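PDB 6FDF: tRNA (cytosine(38)-C(5))-methyltransferase, which transfers a methyl group from S-adenosyl-L-methionine to carbon 5 of cytosine 38 in the anticodon loop of tRNA(Asp) and, less efficiently, tRNA(Glu). Local coordinates for residues 205-208 with 209-212; 135-138 with 139-143; 265-268 with 269-273. All blocks are in the same frame, centred on the assembly; numbering follows the deposited sequence. Where two conformers were deposited one is given.

Contact 1: residues 205-208 with 209-212; sequences YLEI and ERDW
Glu207 and Arg210 form a salt bridge across a tight bend in the long loop that leaves strand 168-175 of the Rossmann-like methyltransferase fold and leads to helix 219-225. The bend turns at Glu209, whose left-handed backbone conformation brings Arg210 back beside Glu207, three residues earlier. Arg210 NH2 donates to Glu207 OE2 over 2.7 Å, meeting the syn side of the carboxylate, tilted out of its plane, while OE2 lies nearly in the guanidinium plane. The two flat groups are turned 59° apart. A bend at chi3 (56°) turns the guanidinium back to the acid, and Arg210 CD itself lies 3.4 Å from Glu207 CD. Thr282 OG1 binds the same OE2, and Glu285 of helix 283-289 holds the backbone N of Glu207. Replacing Arg210 by an alanine would probably cost Glu207 OE2 this charged partner, leaving it the Thr282 hydroxyl, and open a gap beside Glu207 CB where the arginine CD lay. The solvent side is looser: Ile208 and Glu209 are exposed, the first turning its side chain away from the bend, the second leading its carboxylate outward. Trp212 closes the packed side, with Arg210 O 3.3 Å above one face of its indole, displaced toward the rim, and with Arg279 in a cation-pi contact. At the ring edge, Trp212 CH2 comes within 3.6 Å of Glu207 O.

Contact 2: residues 135-138 with 139-143; sequences AAEE and CRKVL
The Arg140 guanidinium lies with one face over the methyl group of Ala136, one helical turn earlier, and Ala136 CB is 3.8 Å from Arg140 NH2. Glu137 N approaches the same group obliquely. Other partners take its polar atoms: NE makes a salt bridge with Glu152 on strand 148-155, and NH1 donates to the carbonyl of Glu131. Arg140 CG, anti to the carbonyl carbon (chi1 -57°), passes 3.2 Å from Ala136 O, and the extended chain beyond it carries the guanidinium back over Ala136. That carbonyl also accepts Arg140 N over 2.9 Å in a nearly straight bond (175°). A second cluster is made by the carboxylates of Glu137 and Glu138, which share the ammonium of Lys141. Glu138 OE2 is 3.3 Å from Lys141 NZ, a salt bridge with a weak hydrogen bond, whereas Glu137 OE2 stands 4.0 Å from Lys141 NZ in a long one. Glu138 folds at chi2 (-61°), which turns its acid toward the lysine, and both glutamates run alongside Lys141, pointing the same way. Cys139 instead is buried, resting on Phe105 and Leu109 of helix 103-111 and on Ile124 of strand 121-127, and its CB lies 3.4 Å from Ala135 O. This is the pattern of an amphipathic helix with i to i+3 and i to i+4 salt bridges, packed here beside the mixed sheet of a Rossmann-like methyltransferase domain.

Contact 3: residues 265-268 with 269-273; sequences THEQ and FERNR
A short helix begins at Thr265, and its i to i+4 backbone bonds are firm at Thr265 O to Phe269 N (2.8 Å) and at Gln268 O to Asn272 N (2.9 Å), but weak at the two between them. Along one side of it Glu267 and Arg271 run side by side, one turn apart. Their carboxylate and guanidinium planes differ by 24° and are stacked, with Glu267 CD 3.3 Å above one guanidinium face and displaced toward its rim. OE1 of Glu267 lies 3.2 Å from Arg271 NH1, yet well out of the guanidinium plane, and no N-H points at it. The extended Glu267 chain, with CG anti to the backbone N (chi1 -171°), puts the acid there. Gln268 crosses the arginine at about a right angle, and its side chain also packs on His262, Ala275 and Leu276. Phe269 is the buried residue of the helix: it leans on Ile231 and Leu276, its ring meets that of His227, and Arg273 CB sits over the ring centre at 3.7 Å above the plane. A fold at chi3 (71°) brings one face of the Arg273 guanidinium over Phe269 CE1, which lies toward the rim of that face, while NH1 reaches the carbonyl of Leu222. Glu270 hydrogen-bonds His227; its OE2 stands 4.1 Å from His266 NE2, too long for a hydrogen bond. The Glu267-Arg271 pair thus attracts by charge and stacking without a directed bond, which is likely to leave it less fixed in orientation than Arg273, held by both ring and carbonyl.

All three contacts are local, between side chains of one chain a few residues apart, and they follow one another along it in the order 2, 1, 3. Contact 2 stands apart, on the other side of the chain's centre, with its centre about 45 Å from that of contact 1 and about 50 Å from that of contact 3. It alone comes near the chemistry: the side chain of Ala135 is about 5 Å from that of Cys85, the predicted active-site residue, and about 13 Å from the bound S-adenosyl-L-homocysteine. Contacts 1 and 3 share one side of the molecule, nearest atoms about 13 Å apart, and both are surface contacts away from the annotated sites.

Contact 1: residues 205-208 with 209-212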
loop_
_atom_site.group_PDB
_atom_site.type_symbol
_atom_site.label_atom_id
_atom_site.label_comp_id
_atom_site.label_asym_id
_atom_site.label_seq_id
_atom_site.Cartn_x
_atom_site.Cartn_y
_atom_site.Cartn_z
ATOM N N TYR A 205 -0.332 -15.710 9.900
ATOM C CA TYR A 205 0.690 -14.744 9.540
ATOM C C TYR A 205 1.750 -14.565 10.616
ATOM O O TYR A 205 2.767 -13.911 10.358
ATOM C CB TYR A 205 0.038 -13.388 9.225
ATOM C CG TYR A 205 -0.900 -13.449 8.039
ATOM C CD1 TYR A 205 -2.167 -14.013 8.162
ATOM C CD2 TYR A 205 -0.517 -12.958 6.797
ATOM C CE1 TYR A 205 -3.021 -14.089 7.080
ATOM C CE2 TYR A 205 -1.372 -13.022 5.710
ATOM C CZ TYR A 205 -2.621 -13.591 5.859
ATOM O OH TYR A 205 -3.474 -13.655 4.782
ATOM N N LEU A 206 1.538 -15.114 11.811
ATOM C CA LEU A 206 2.436 -14.842 12.923
ATOM C C LEU A 206 3.769 -15.559 12.755
ATOM O O LEU A 206 3.846 -16.671 12.218
ATOM C CB LEU A 206 1.791 -15.262 14.248
ATOM C CG LEU A 206 0.515 -14.534 14.672
ATOM C CD1 LEU A 206 -0.029 -15.088 15.983
ATOM C CD2 LEU A 206 0.767 -13.025 14.774
ATOM N N GLU A 207 4.821 -14.916 13.251
ATOM C CA GLU A 207 6.066 -15.619 13.498
ATOM C C GLU A 207 5.894 -16.482 14.740
ATOM O O GLU A 207 5.037 -16.224 15.590
ATOM C CB GLU A 207 7.222 -14.636 13.679
ATOM C CG GLU A 207 7.560 -13.850 12.418
ATOM C CD GLU A 207 8.793 -12.985 12.587
ATOM O OE1 GLU A 207 9.902 -13.430 12.221
ATOM O OE2 GLU A 207 8.654 -11.856 13.102
ATOM N N ILE A 208 6.742 -17.485 14.879
ATOM C CA ILE A 208 6.603 -18.336 16.048
ATOM C C ILE A 208 7.891 -18.465 16.826
ATOM O O ILE A 208 9.002 -18.380 16.290
ATOM C CB ILE A 208 6.114 -19.760 15.696
ATOM C CG1 ILE A 208 7.255 -20.551 15.054
ATOM C CG2 ILE A 208 4.906 -19.702 14.802
ATOM C CD1 ILE A 208 7.368 -20.344 13.579
ATOM N N GLU A 209 7.704 -18.637 18.130
ATOM C CA GLU A 209 8.768 -18.878 19.087
ATOM C C GLU A 209 9.951 -17.952 18.855
ATOM O O GLU A 209 11.098 -18.382 18.751
ATOM C CB GLU A 209 9.168 -20.347 19.042
ATOM C CG GLU A 209 8.029 -21.282 19.453
ATOM C CD GLU A 209 8.429 -22.742 19.458
ATOM O OE1 GLU A 209 9.586 -23.048 19.101
ATOM O OE2 GLU A 209 7.584 -23.586 19.828
ATOM N N ARG A 210 9.649 -16.662 18.746
ATOM C CA ARG A 210 10.661 -15.622 18.813
ATOM C C ARG A 210 10.763 -15.100 20.241
ATOM O O ARG A 210 9.903 -15.357 21.087
ATOM C CB ARG A 210 10.331 -14.469 17.861
ATOM C CG ARG A 210 10.371 -14.809 16.387
ATOM C CD ARG A 210 10.359 -13.526 15.563
ATOM N NE ARG A 210 11.451 -12.628 15.928
ATOM C CZ ARG A 210 11.560 -11.371 15.505
ATOM N NH1 ARG A 210 12.589 -10.629 15.893
ATOM N NH2 ARG A 210 10.646 -10.853 14.694
ATOM N N ASP A 211 11.836 -14.363 20.512
ATOM C CA ASP A 211 11.946 -13.617 21.760
ATOM C C ASP A 211 11.145 -12.330 21.608
ATOM O O ASP A 211 11.527 -11.441 20.840
ATOM C CB ASP A 211 13.407 -13.330 22.093
ATOM C CG ASP A 211 13.575 -12.656 23.442
ATOM O OD1 ASP A 211 12.631 -12.713 24.259
ATOM O OD2 ASP A 211 14.651 -12.072 23.685
ATOM N N TRP A 212 10.032 -12.229 22.332
ATOM C CA TRP A 212 9.083 -11.138 22.146
ATOM C C TRP A 212 9.401 -9.904 22.980
ATOM O O TRP A 212 8.626 -8.942 22.943
ATOM C CB TRP A 212 7.663 -11.617 22.476
ATOM C CG TRP A 212 7.234 -12.817 21.690
ATOM C CD1 TRP A 212 6.875 -14.033 22.189
ATOM C CD2 TRP A 212 7.129 -12.922 20.264
ATOM N NE1 TRP A 212 6.548 -14.888 21.166
ATOM C CE2 TRP A 212 6.694 -14.230 19.974
ATOM C CE3 TRP A 212 7.353 -12.034 19.205
ATOM C CZ2 TRP A 212 6.482 -14.675 18.672
ATOM C CZ3 TRP A 212 7.143 -12.477 17.913
ATOM C CH2 TRP A 212 6.712 -13.787 17.658
#

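Contact 2: residues 135-138 with 139-143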
loop_
_atom_site.group_PDB
_atom_site.type_symbol
_atom_site.label_atom_id
_atom_site.label_comp_id
_atom_site.label_asym_id
_atom_site.label_seq_id
_atom_site.Cartn_x
_atom_site.Cartn_y
_atom_site.Cartn_z
ATOM N N ALA A 135 -8.416 16.682 -6.526
ATOM C CA ALA A 135 -7.389 15.997 -7.306
ATOM C C ALA A 135 -7.983 14.854 -8.123
ATOM O O ALA A 135 -7.590 14.640 -9.277
ATOM C CB ALA A 135 -6.288 15.480 -6.382
ATOM N N ALA A 136 -8.927 14.099 -7.544
ATOM C CA ALA A 136 -9.574 13.040 -8.313
ATOM C C ALA A 136 -10.412 13.622 -9.444
ATOM O O ALA A 136 -10.474 13.050 -10.539
ATOM C CB ALA A 136 -10.447 12.169 -7.408
ATOM N N GLU A 137 -11.062 14.761 -9.202
ATOM C CA GLU A 137 -11.847 15.389 -10.256
ATOM C C GLU A 137 -10.947 15.802 -11.413
ATOM O O GLU A 137 -11.282 15.583 -12.584
ATOM C CB GLU A 137 -12.606 16.588 -9.690
ATOM C CG GLU A 137 -13.485 17.321 -10.680
ATOM C CD GLU A 137 -14.068 18.592 -10.086
ATOM O OE1 GLU A 137 -14.478 18.558 -8.908
ATOM O OE2 GLU A 137 -14.113 19.622 -10.792
ATOM N N GLU A 138 -9.778 16.363 -11.098
ATOM C CA GLU A 138 -8.826 16.748 -12.137
ATOM C C GLU A 138 -8.275 15.526 -12.857
ATOM O O GLU A 138 -8.069 15.554 -14.076
ATOM C CB GLU A 138 -7.691 17.571 -11.528
ATOM C CG GLU A 138 -8.149 18.913 -10.974
ATOM C CD GLU A 138 -8.752 19.799 -12.045
ATOM O OE1 GLU A 138 -8.092 19.997 -13.089
ATOM O OE2 GLU A 138 -9.887 20.287 -11.849
ATOM N N CYS A 139 -8.044 14.441 -12.119
ATOM C CA CYS A 139 -7.537 13.212 -12.722
ATOM C C CYS A 139 -8.543 12.615 -13.705
ATOM O O CYS A 139 -8.185 12.265 -14.834
ATOM C CB CYS A 139 -7.187 12.211 -11.624
ATOM S SG CYS A 139 -6.704 10.582 -12.240
ATOM N N ARG A 140 -9.808 12.468 -13.290
ATOM C CA ARG A 140 -10.815 11.934 -14.208
ATOM C C ARG A 140 -10.922 12.787 -15.466
ATOM O O ARG A 140 -11.078 12.261 -16.575
ATOM C CB ARG A 140 -12.186 11.854 -13.525
ATOM C CG ARG A 140 -12.218 11.024 -12.260
ATOM C CD ARG A 140 -13.642 10.839 -11.753
ATOM N NE ARG A 140 -13.649 10.177 -10.455
ATOM C CZ ARG A 140 -13.668 10.815 -9.288
ATOM N NH1 ARG A 140 -13.647 10.124 -8.157
ATOM N NH2 ARG A 140 -13.735 12.139 -9.249
ATOM N N LYS A 141 -10.821 14.107 -15.310
ATOM C CA LYS A 141 -10.986 15.019 -16.434
ATOM C C LYS A 141 -9.873 14.850 -17.467
ATOM O O LYS A 141 -10.142 14.723 -18.669
ATOM C CB LYS A 141 -11.039 16.456 -15.911
ATOM C CG LYS A 141 -11.569 17.480 -16.880
ATOM C CD LYS A 141 -12.275 18.614 -16.136
ATOM C CE LYS A 141 -11.468 19.107 -14.942
ATOM N NZ LYS A 141 -12.162 20.227 -14.227
ATOM N N VAL A 142 -8.614 14.837 -17.024
ATOM C CA VAL A 142 -7.521 14.746 -17.990
ATOM C C VAL A 142 -7.462 13.352 -18.607
ATOM O O VAL A 142 -7.137 13.200 -19.791
ATOM C CB VAL A 142 -6.180 15.152 -17.347
ATOM C CG1 VAL A 142 -5.754 14.163 -16.274
ATOM C CG2 VAL A 142 -5.102 15.295 -18.420
ATOM N N LEU A 143 -7.775 12.313 -17.827
ATOM C CA LEU A 143 -7.778 10.960 -18.375
ATOM C C LEU A 143 -8.873 10.797 -19.423
ATOM O O LEU A 143 -8.634 10.244 -20.503
ATOM C CB LEU A 143 -7.933 9.928 -17.253
ATOM C CG LEU A 143 -6.758 9.794 -16.282
ATOM C CD1 LEU A 143 -6.994 8.645 -15.301
ATOM C CD2 LEU A 143 -5.448 9.596 -17.031
#

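Contact 3: residues 265-268 with 269-273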
loop_
_atom_site.group_PDB
_atom_site.type_symbol
_atom_site.label_atom_id
_atom_site.label_comp_id
_atom_site.label_asym_id
_atom_site.label_seq_id
_atom_site.Cartn_x
_atom_site.Cartn_y
_atom_site.Cartn_z
ATOM N N THR A 265 -11.163 -10.771 27.435
ATOM C CA THR A 265 -10.050 -9.826 27.372
ATOM C C THR A 265 -10.350 -8.567 28.177
ATOM O O THR A 265 -9.499 -8.101 28.947
ATOM C CB THR A 265 -9.750 -9.477 25.916
ATOM O OG1 THR A 265 -9.328 -10.657 25.222
ATOM C CG2 THR A 265 -8.649 -8.408 25.812
ATOM N N HIS A 266 -11.559 -8.015 28.031
ATOM C CA HIS A 266 -11.900 -6.789 28.748
ATOM C C HIS A 266 -11.883 -7.005 30.254
ATOM O O HIS A 266 -11.388 -6.155 31.004
ATOM C CB HIS A 266 -13.268 -6.268 28.311
ATOM C CG HIS A 266 -13.707 -5.052 29.066
ATOM N ND1 HIS A 266 -14.734 -5.074 29.985
ATOM C CD2 HIS A 266 -13.241 -3.780 29.054
ATOM C CE1 HIS A 266 -14.889 -3.867 30.500
ATOM N NE2 HIS A 266 -13.996 -3.062 29.952
ATOM N N GLU A 267 -12.441 -8.128 30.719
ATOM C CA GLU A 267 -12.436 -8.415 32.146
ATOM C C GLU A 267 -11.015 -8.530 32.677
ATOM O O GLU A 267 -10.692 -7.973 33.735
ATOM C CB GLU A 267 -13.221 -9.699 32.414
ATOM C CG GLU A 267 -13.478 -10.018 33.867
ATOM C CD GLU A 267 -14.272 -11.302 34.028
ATOM O OE1 GLU A 267 -13.704 -12.382 33.756
ATOM O OE2 GLU A 267 -15.456 -11.235 34.424
ATOM N N GLN A 268 -10.146 -9.244 31.959
ATOM C CA GLN A 268 -8.770 -9.379 32.419
ATOM C C GLN A 268 -8.026 -8.051 32.341
ATOM O O GLN A 268 -7.134 -7.794 33.157
ATOM C CB GLN A 268 -8.041 -10.448 31.600
ATOM C CG GLN A 268 -6.578 -10.634 31.981
ATOM C CD GLN A 268 -6.383 -10.969 33.453
ATOM O OE1 GLN A 268 -5.438 -10.497 34.086
ATOM N NE2 GLN A 268 -7.260 -11.806 33.998
ATOM N N PHE A 269 -8.392 -7.195 31.386
ATOM C CA PHE A 269 -7.701 -5.917 31.241
ATOM C C PHE A 269 -7.803 -5.091 32.519
ATOM O O PHE A 269 -6.817 -4.486 32.956
ATOM C CB PHE A 269 -8.261 -5.145 30.049
ATOM C CG PHE A 269 -7.394 -3.991 29.612
ATOM C CD1 PHE A 269 -7.479 -2.760 30.251
ATOM C CD2 PHE A 269 -6.493 -4.139 28.573
ATOM C CE1 PHE A 269 -6.681 -1.694 29.859
ATOM C CE2 PHE A 269 -5.687 -3.076 28.171
ATOM C CZ PHE A 269 -5.787 -1.852 28.819
ATOM N N GLU A 270 -8.989 -5.063 33.140
ATOM C CA GLU A 270 -9.141 -4.332 34.394
ATOM C C GLU A 270 -8.443 -5.044 35.544
ATOM O O GLU A 270 -7.963 -4.390 36.478
ATOM C CB GLU A 270 -10.625 -4.136 34.713
ATOM C CG GLU A 270 -11.396 -3.351 33.660
ATOM C CD GLU A 270 -10.760 -2.007 33.332
ATOM O OE1 GLU A 270 -10.187 -1.371 34.244
ATOM O OE2 GLU A 270 -10.833 -1.591 32.159
ATOM N N ARG A 271 -8.378 -6.376 35.493
ATOM C CA ARG A 271 -7.750 -7.137 36.569
ATOM C C ARG A 271 -6.245 -6.908 36.594
ATOM O O ARG A 271 -5.681 -6.530 37.628
ATOM C CB ARG A 271 -8.081 -8.623 36.411
ATOM C CG ARG A 271 -9.541 -8.954 36.711
ATOM C CD ARG A 271 -9.869 -10.428 36.502
ATOM N NE ARG A 271 -11.220 -10.742 36.968
ATOM C CZ ARG A 271 -11.886 -11.853 36.657
ATOM N NH1 ARG A 271 -11.335 -12.765 35.866
ATOM N NH2 ARG A 271 -13.107 -12.050 37.137
ATOM N N ASN A 272 -5.579 -7.149 35.459
ATOM C CA ASN A 272 -4.138 -6.936 35.330
ATOM C C ASN A 272 -3.840 -6.941 33.831
ATOM O O ASN A 272 -3.681 -8.012 33.238
ATOM C CB ASN A 272 -3.345 -8.007 36.067
ATOM C CG ASN A 272 -1.846 -7.921 35.804
ATOM O OD1 ASN A 272 -1.347 -6.938 35.254
ATOM N ND2 ASN A 272 -1.122 -8.960 36.202
ATOM N N ARG A 273 -3.773 -5.747 33.234
ATOM C CA ARG A 273 -3.594 -5.646 31.791
ATOM C C ARG A 273 -2.240 -6.171 31.334
ATOM O O ARG A 273 -2.089 -6.518 30.158
ATOM C CB ARG A 273 -3.784 -4.196 31.334
ATOM C CG ARG A 273 -2.812 -3.205 31.965
ATOM C CD ARG A 273 -3.330 -1.780 31.864
ATOM N NE ARG A 273 -4.472 -1.564 32.748
ATOM C CZ ARG A 273 -5.248 -0.485 32.724
ATOM N NH1 ARG A 273 -5.015 0.493 31.857
ATOM N NH2 ARG A 273 -6.266 -0.384 33.569
#